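Local coordinates for protein esterase E25 (Uncultured bacterium, PDB 4Q05) that probably hydrolyses carboxylic esters as a dimeric bacterial esterase of the hormone-sensitive lipase family, built on the alpha/beta hydrolase fold, at residues Y188-L191 and L192-S196; H312-L315 and R316-V320; N352-L355 and L356-R360. All blocks are in the same frame, centred on the assembly; numbering follows the deposited sequence.

Interaction 1: Y188-L191 and L192-S196; sequences YQHL and LKQGS
Two side-chain rotations, one turn apart, put Leu192 over the ring of Tyr188: the tyrosine CG stands trans to its own nitrogen (chi1 -173°), and the leucine CG lies trans to its carbonyl carbon (chi1 -67°). Leu192 CD2 makes a CH-pi contact with one ring face, 4.3 Å from the Tyr188 centroid and 24° off the normal, displaced toward the rim. The other methyl, Leu192 CD1, comes within 3.7 Å of Tyr188 CE2, and both methyls approach the hydroxyl half of the ring. That hydroxyl is anchored elsewhere, through a hydrogen bond to the backbone oxygen of Asp225.

The contact lies in the last turns of helix 179-194, which packs on the sheet of the alpha/beta hydrolase fold and leads into strand 200-205, the strand before a probable nucleophile elbow. Leu191 turns its side chain to Leu132 and Val134 of strand 132-136. On the more exposed side, the Gln194 amide stands nearly perpendicular to the His190 imidazole, with Gln194 NE2 over one face of the ring near its rim and Gln194 OE1 2.8 Å from His190 NE2.

The backbone pattern changes along this stretch. Leu192 N bonds to Tyr188 O at 3.1 Å and Lys193 N to Gln189 O at 3.2 Å, both four residues back. Gln194 N instead finds its shorter partner three residues back, 2.8 Å from Leu191 O, arriving well above the carbonyl plane; its bond to His190 O is weak. Gly195 N adds another weak bond to Leu191 O before the chain runs on almost fully extended.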
loop_
_atom_site.group_PDB
_atom_site.type_symbol
_atom_site.label_atom_id
_atom_site.label_comp_id
_atom_site.label_asym_id
_atom_site.label_seq_id
_atom_site.Cartn_x
_atom_site.Cartn_y
_atom_site.Cartn_z
ATOM N N TYR A 188 5.877 -12.955 26.943
ATOM C CA TYR A 188 5.256 -13.936 26.055
ATOM C C TYR A 188 5.337 -15.359 26.631
ATOM O O TYR A 188 4.340 -16.082 26.658
ATOM C CB TYR A 188 5.894 -13.897 24.668
ATOM C CG TYR A 188 5.191 -14.773 23.662
ATOM C CD1 TYR A 188 3.979 -14.377 23.101
ATOM C CD2 TYR A 188 5.732 -15.993 23.275
ATOM C CE1 TYR A 188 3.323 -15.173 22.182
ATOM C CE2 TYR A 188 5.088 -16.795 22.354
ATOM C CZ TYR A 188 3.884 -16.373 21.806
ATOM O OH TYR A 188 3.229 -17.161 20.886
ATOM N N GLN A 189 6.523 -15.761 27.083
ATOM C CA GLN A 189 6.679 -17.095 27.663
ATOM C C GLN A 189 5.738 -17.292 28.830
ATOM O O GLN A 189 5.100 -18.335 28.957
ATOM C CB GLN A 189 8.119 -17.338 28.116
ATOM C CG GLN A 189 9.052 -17.733 26.983
ATOM C CD GLN A 189 9.816 -19.027 27.266
ATOM O OE1 GLN A 189 10.613 -19.102 28.215
ATOM N NE2 GLN A 189 9.575 -20.054 26.442
ATOM N N HIS A 190 5.649 -16.283 29.691
ATOM C CA HIS A 190 4.750 -16.362 30.830
ATOM C C HIS A 190 3.322 -16.604 30.380
ATOM O O HIS A 190 2.617 -17.434 30.948
ATOM C CB HIS A 190 4.827 -15.096 31.675
ATOM C CG HIS A 190 3.784 -15.023 32.747
ATOM N ND1 HIS A 190 3.924 -15.651 33.965
ATOM C CD2 HIS A 190 2.581 -14.396 32.785
ATOM C CE1 HIS A 190 2.857 -15.418 34.708
ATOM N NE2 HIS A 190 2.028 -14.654 34.016
ATOM N N LEU A 191 2.897 -15.875 29.352
ATOM C CA LEU A 191 1.538 -16.009 28.855
ATOM C C LEU A 191 1.241 -17.415 28.339
ATOM O O LEU A 191 0.151 -17.936 28.565
ATOM C CB LEU A 191 1.256 -14.960 27.768
ATOM C CG LEU A 191 1.264 -13.513 28.264
ATOM C CD1 LEU A 191 1.227 -12.544 27.092
ATOM C CD2 LEU A 191 0.090 -13.270 29.215
ATOM N N LEU A 192 2.205 -18.024 27.650
ATOM C CA LEU A 192 2.032 -19.388 27.155
ATOM C C LEU A 192 1.881 -20.411 28.283
ATOM O O LEU A 192 1.263 -21.454 28.084
ATOM C CB LEU A 192 3.178 -19.804 26.239
ATOM C CG LEU A 192 3.277 -19.075 24.895
ATOM C CD1 LEU A 192 3.802 -19.995 23.815
ATOM C CD2 LEU A 192 1.935 -18.510 24.494
ATOM N N LYS A 193 2.448 -20.124 29.453
ATOM C CA LYS A 193 2.221 -20.965 30.628
ATOM C C LYS A 193 0.747 -20.920 31.014
ATOM O O LYS A 193 0.224 -21.853 31.626
ATOM C CB LYS A 193 3.079 -20.507 31.819
ATOM C CG LYS A 193 4.495 -21.073 31.849
ATOM C CD LYS A 193 5.341 -20.501 33.011
ATOM C CE LYS A 193 4.922 -21.042 34.388
ATOM N NZ LYS A 193 4.034 -20.118 35.173
ATOM N N GLN A 194 0.087 -19.832 30.631
ATOM C CA GLN A 194 -1.271 -19.516 31.080
ATOM C C GLN A 194 -2.363 -20.008 30.144
ATOM O O GLN A 194 -3.496 -20.232 30.572
ATOM C CB GLN A 194 -1.430 -17.998 31.200
ATOM C CG GLN A 194 -1.681 -17.480 32.595
ATOM C CD GLN A 194 -0.404 -17.096 33.306
ATOM O OE1 GLN A 194 -0.341 -16.057 33.966
ATOM N NE2 GLN A 194 0.623 -17.934 33.180
ATOM N N GLY A 195 -2.043 -20.125 28.859
ATOM C CA GLY A 195 -3.051 -20.425 27.859
ATOM C C GLY A 195 -2.469 -20.546 26.469
ATOM O O GLY A 195 -1.265 -20.434 26.283
ATOM N N SER A 196 -3.334 -20.770 25.487
ATOM C CA SER A 196 -2.894 -21.061 24.132
ATOM C C SER A 196 -2.383 -19.822 23.395
ATOM O O SER A 196 -3.012 -18.765 23.429
ATOM C CB SER A 196 -4.050 -21.670 23.336
ATOM O OG SER A 196 -3.729 -21.723 21.951
#

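Interaction 2: H312-L315 and R316-V320; sequences HIKL and RQSGV. With NA (sodium ion), chain C.
Arg316 CG, set beside its own backbone N (chi1 -63°), rests over one face of the His312 imidazole in a CH-pi contact, 4.0 Å from the ring centroid. The Ile313 CG2 methyl touches the Gln317 amide, nearest at NE2 (3.3 Å); Leu315 CB meets Val320 CB at 4.0 Å in apolar contact.

Of the hydrogen bonds, Ser318 OG donates to Lys314 O at 2.7 Å. With an alanine in place of Ser318, that carbonyl would probably lose its hydroxyl donor and the turn a tether to the helix. Leu315 O accepts two amides from opposite faces of its plane, Ser318 N at 2.8 Å and Val320 N at 3.0 Å. The second, together with Gly319 N to Arg316 O, forms a Schellman motif, with Gly319 at positive phi. Within the chain, His312 NE2 and Arg316 NH1 both hydrogen-bond to Ala322 O.

Other bonds cross the dimer interface. His312 ND1 binds sodium at 2.8 Å, the ion being shared with Val326 O of the second subunit, while Arg316 NH2 forms a salt bridge with Glu350 of that subunit.

Helix 305-317 is the crossover of a beta-alpha-beta unit, and Leu315 packs against both its strands, 294-299 and 322-327.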
loop_
_atom_site.group_PDB
_atom_site.type_symbol
_atom_site.label_atom_id
_atom_site.label_comp_id
_atom_site.label_asym_id
_atom_site.label_seq_id
_atom_site.Cartn_x
_atom_site.Cartn_y
_atom_site.Cartn_z
ATOM N N HIS A 312 5.269 -6.346 4.029
ATOM C CA HIS A 312 4.058 -6.989 3.552
ATOM C C HIS A 312 4.390 -7.912 2.381
ATOM O O HIS A 312 3.915 -9.045 2.312
ATOM C CB HIS A 312 3.025 -5.949 3.093
ATOM C CG HIS A 312 1.838 -6.552 2.407
ATOM N ND1 HIS A 312 1.651 -6.487 1.043
ATOM C CD2 HIS A 312 0.794 -7.262 2.895
ATOM C CE1 HIS A 312 0.531 -7.114 0.721
ATOM N NE2 HIS A 312 -0.004 -7.601 1.827
ATOM N N ILE A 313 5.211 -7.414 1.466
ATOM C CA ILE A 313 5.532 -8.168 0.263
ATOM C C ILE A 313 6.374 -9.372 0.647
ATOM O O ILE A 313 6.129 -10.471 0.168
ATOM C CB ILE A 313 6.251 -7.298 -0.798
ATOM C CG1 ILE A 313 5.266 -6.286 -1.402
ATOM C CG2 ILE A 313 6.837 -8.169 -1.921
ATOM C CD1 ILE A 313 4.025 -6.964 -2.077
ATOM N N LYS A 314 7.350 -9.177 1.531
ATOM C CA LYS A 314 8.203 -10.301 1.928
ATOM C C LYS A 314 7.379 -11.380 2.631
ATOM O O LYS A 314 7.591 -12.576 2.423
ATOM C CB LYS A 314 9.395 -9.849 2.798
ATOM C CG LYS A 314 10.396 -11.002 3.079
ATOM C CD LYS A 314 11.699 -10.510 3.709
ATOM C CE LYS A 314 12.705 -11.662 3.846
ATOM N NZ LYS A 314 14.027 -11.200 4.347
ATOM N N LEU A 315 6.427 -10.965 3.455
ATOM C CA LEU A 315 5.518 -11.933 4.073
ATOM C C LEU A 315 4.748 -12.720 3.017
ATOM O O LEU A 315 4.733 -13.962 3.039
ATOM C CB LEU A 315 4.539 -11.238 5.028
ATOM C CG LEU A 315 5.191 -10.586 6.248
ATOM C CD1 LEU A 315 4.266 -9.573 6.872
ATOM C CD2 LEU A 315 5.579 -11.653 7.268
ATOM N N ARG A 316 4.103 -12.010 2.093
ATOM C CA ARG A 316 3.339 -12.687 1.043
ATOM C C ARG A 316 4.213 -13.652 0.249
ATOM O O ARG A 316 3.812 -14.772 -0.039
ATOM C CB ARG A 316 2.680 -11.678 0.101
ATOM C CG ARG A 316 1.643 -10.774 0.776
ATOM C CD ARG A 316 0.433 -11.526 1.359
ATOM N NE ARG A 316 -0.398 -12.186 0.354
ATOM C CZ ARG A 316 -1.677 -11.890 0.098
ATOM N NH1 ARG A 316 -2.309 -10.933 0.763
ATOM N NH2 ARG A 316 -2.340 -12.564 -0.834
ATOM N N GLN A 317 5.411 -13.209 -0.096
ATOM C CA GLN A 317 6.344 -14.042 -0.841
ATOM C C GLN A 317 6.790 -15.249 -0.021
ATOM O O GLN A 317 7.279 -16.233 -0.567
ATOM C CB GLN A 317 7.542 -13.211 -1.313
ATOM C CG GLN A 317 7.177 -12.266 -2.454
ATOM C CD GLN A 317 8.299 -11.319 -2.832
ATOM O OE1 GLN A 317 9.329 -11.268 -2.178
ATOM N NE2 GLN A 317 8.085 -10.541 -3.876
ATOM N N SER A 318 6.591 -15.181 1.290
ATOM C CA SER A 318 7.032 -16.253 2.173
ATOM C C SER A 318 5.846 -17.100 2.590
ATOM O O SER A 318 5.929 -17.902 3.523
ATOM C CB SER A 318 7.758 -15.686 3.399
ATOM O OG SER A 318 8.860 -14.896 2.993
ATOM N N GLY A 319 4.734 -16.922 1.888
ATOM C CA GLY A 319 3.592 -17.789 2.085
ATOM C C GLY A 319 2.787 -17.434 3.313
ATOM O O GLY A 319 2.015 -18.247 3.818
ATOM N N VAL A 320 2.950 -16.210 3.793
ATOM C CA VAL A 320 2.220 -15.774 4.977
ATOM C C VAL A 320 0.962 -15.002 4.591
ATOM O O VAL A 320 0.968 -14.229 3.647
ATOM C CB VAL A 320 3.100 -14.872 5.861
ATOM C CG1 VAL A 320 2.321 -14.395 7.066
ATOM C CG2 VAL A 320 4.379 -15.620 6.288
HETATM NA NA NA C . 2.653 -4.311 -0.311
#

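Interaction 3: N352-L355 and L356-R360; sequences NAFL and LQHLR
Leu356 N donates to Asn352 O at 2.9 Å, the shortest hydrogen bond in this final stretch of helix 342-358. The i to i-4 pattern carries on with Gln357 N to Ala353 O, His358 N to Phe354 O and, as the chain leaves helical geometry, Leu359 N to Leu355 O, all at 3.0 Å.

The side chains of Phe354 and His358 form an edge-to-face pair, with centroids 4.3 Å apart and planes at 58°. The histidine supplies the edge: its CD2 points into the middle of one Phe354 face and lies 3.4 Å from Phe354 CE1. Phe354 CG, trans to the backbone N (chi1 -175°), directs the benzyl group to where His358 can reach over it. Gln357 CG lies 3.7 Å above the plane of the His358 ring, and Phe354 makes a further edge-to-face pair with Phe295.

Leu355 and Leu359 project alongside each other, Leu355 CB 4.2 Å from Leu359 CD1, and both rest on Ala201 of strand 200-205. They seat the C-terminal helix of the alpha/beta hydrolase fold against the sheet. Beyond them, the terminal carboxylate of Arg360 forms a salt bridge with Lys199, and the Arg360 backbone hydrogen-bonds with Gln198.

Dispersion between the leucines and a C-H edge on an aromatic face thus add to the backbone bonds of the last turn, whereas the chain end is held by charge pairing and backbone hydrogen bonds.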
loop_
_atom_site.group_PDB
_atom_site.type_symbol
_atom_site.label_atom_id
_atom_site.label_comp_id
_atom_site.label_asym_id
_atom_site.label_seq_id
_atom_site.Cartn_x
_atom_site.Cartn_y
_atom_site.Cartn_z
ATOM N N ASN A 352 -10.192 -5.651 14.016
ATOM C CA ASN A 352 -11.155 -6.466 14.734
ATOM C C ASN A 352 -11.592 -7.671 13.919
ATOM O O ASN A 352 -11.619 -8.793 14.421
ATOM C CB ASN A 352 -12.374 -5.640 15.137
ATOM C CG ASN A 352 -13.475 -6.500 15.732
ATOM O OD1 ASN A 352 -13.489 -6.772 16.934
ATOM N ND2 ASN A 352 -14.387 -6.941 14.895
ATOM N N ALA A 353 -11.933 -7.440 12.655
ATOM C CA ALA A 353 -12.352 -8.532 11.785
ATOM C C ALA A 353 -11.209 -9.525 11.594
ATOM O O ALA A 353 -11.418 -10.725 11.492
ATOM C CB ALA A 353 -12.840 -8.001 10.441
ATOM N N PHE A 354 -9.996 -9.004 11.568
ATOM C CA PHE A 354 -8.805 -9.805 11.337
ATOM C C PHE A 354 -8.539 -10.698 12.548
ATOM O O PHE A 354 -8.196 -11.864 12.401
ATOM C CB PHE A 354 -7.626 -8.864 11.076
ATOM C CG PHE A 354 -6.358 -9.561 10.703
ATOM C CD1 PHE A 354 -6.076 -9.854 9.379
ATOM C CD2 PHE A 354 -5.424 -9.890 11.678
ATOM C CE1 PHE A 354 -4.893 -10.479 9.027
ATOM C CE2 PHE A 354 -4.227 -10.504 11.330
ATOM C CZ PHE A 354 -3.968 -10.807 10.002
ATOM N N LEU A 355 -8.706 -10.142 13.745
ATOM C CA LEU A 355 -8.568 -10.918 14.980
ATOM C C LEU A 355 -9.669 -11.975 15.111
ATOM O O LEU A 355 -9.417 -13.092 15.553
ATOM C CB LEU A 355 -8.587 -9.998 16.203
ATOM C CG LEU A 355 -7.491 -8.932 16.295
ATOM C CD1 LEU A 355 -7.651 -8.127 17.571
ATOM C CD2 LEU A 355 -6.102 -9.565 16.223
ATOM N N LEU A 356 -10.893 -11.620 14.742
ATOM C CA LEU A 356 -11.981 -12.601 14.761
ATOM C C LEU A 356 -11.697 -13.756 13.810
ATOM O O LEU A 356 -12.031 -14.901 14.092
ATOM C CB LEU A 356 -13.324 -11.954 14.414
ATOM C CG LEU A 356 -13.889 -11.028 15.491
ATOM C CD1 LEU A 356 -15.140 -10.331 14.987
ATOM C CD2 LEU A 356 -14.175 -11.810 16.765
ATOM N N GLN A 357 -11.073 -13.463 12.679
ATOM C CA GLN A 357 -10.789 -14.531 11.722
ATOM C C GLN A 357 -9.636 -15.442 12.132
ATOM O O GLN A 357 -9.703 -16.656 11.939
ATOM C CB GLN A 357 -10.532 -13.974 10.328
ATOM C CG GLN A 357 -10.042 -15.045 9.362
ATOM C CD GLN A 357 -10.179 -14.648 7.904
ATOM O OE1 GLN A 357 -9.887 -15.441 7.004
ATOM N NE2 GLN A 357 -10.617 -13.421 7.663
ATOM N N HIS A 358 -8.581 -14.869 12.708
ATOM C CA HIS A 358 -7.357 -15.634 12.897
ATOM C C HIS A 358 -7.107 -16.169 14.310
ATOM O O HIS A 358 -6.416 -17.167 14.474
ATOM C CB HIS A 358 -6.154 -14.837 12.388
ATOM C CG HIS A 358 -6.243 -14.492 10.933
ATOM N ND1 HIS A 358 -6.209 -15.446 9.943
ATOM C CD2 HIS A 358 -6.398 -13.303 10.303
ATOM C CE1 HIS A 358 -6.318 -14.863 8.763
ATOM N NE2 HIS A 358 -6.440 -13.562 8.952
ATOM N N LEU A 359 -7.639 -15.503 15.328
ATOM C CA LEU A 359 -7.430 -15.974 16.693
ATOM C C LEU A 359 -8.427 -17.081 16.983
ATOM O O LEU A 359 -9.585 -16.996 16.583
ATOM C CB LEU A 359 -7.613 -14.847 17.706
ATOM C CG LEU A 359 -6.654 -13.653 17.633
ATOM C CD1 LEU A 359 -6.894 -12.751 18.822
ATOM C CD2 LEU A 359 -5.211 -14.120 17.598
ATOM N N ARG A 360 -7.976 -18.124 17.672
ATOM C CA ARG A 360 -8.877 -19.197 18.066
ATOM C C ARG A 360 -8.385 -19.907 19.316
ATOM O O ARG A 360 -7.181 -20.031 19.553
ATOM C CB ARG A 360 -9.109 -20.193 16.918
ATOM C CG ARG A 360 -8.005 -20.243 15.878
ATOM C CD ARG A 360 -7.893 -21.642 15.271
ATOM N NE ARG A 360 -7.097 -21.674 14.043
ATOM C CZ ARG A 360 -5.899 -22.249 13.926
ATOM N NH1 ARG A 360 -5.339 -22.852 14.968
ATOM N NH2 ARG A 360 -5.259 -22.226 12.759
ATOM O OXT ARG A 360 -9.199 -20.350 20.123
#

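All three interactions lie at the C-terminal ends of helices that pack on the central sheet, but their surroundings differ. Interaction 1 is a surface contact, whereas interactions 2 and 3 are partly buried. Interactions 1 and 3 share a neighbourhood: helix 179-194 leads into strand 200-205, on which residues 352-360 pack, and their nearest atoms are about 5 Å apart without touching. Interaction 2 lies by the edge of the sheet, against strand 294-299 and the outermost strand 322-327, and alone meets the second subunit. It adds a sodium ion and an intersubunit salt bridge to its CH-pi contact and helix-ending hydrogen bonds, while interaction 3 relies on aromatic and aliphatic contacts and interaction 1 mixes a tyrosine-leucine contact with exposed polar groups.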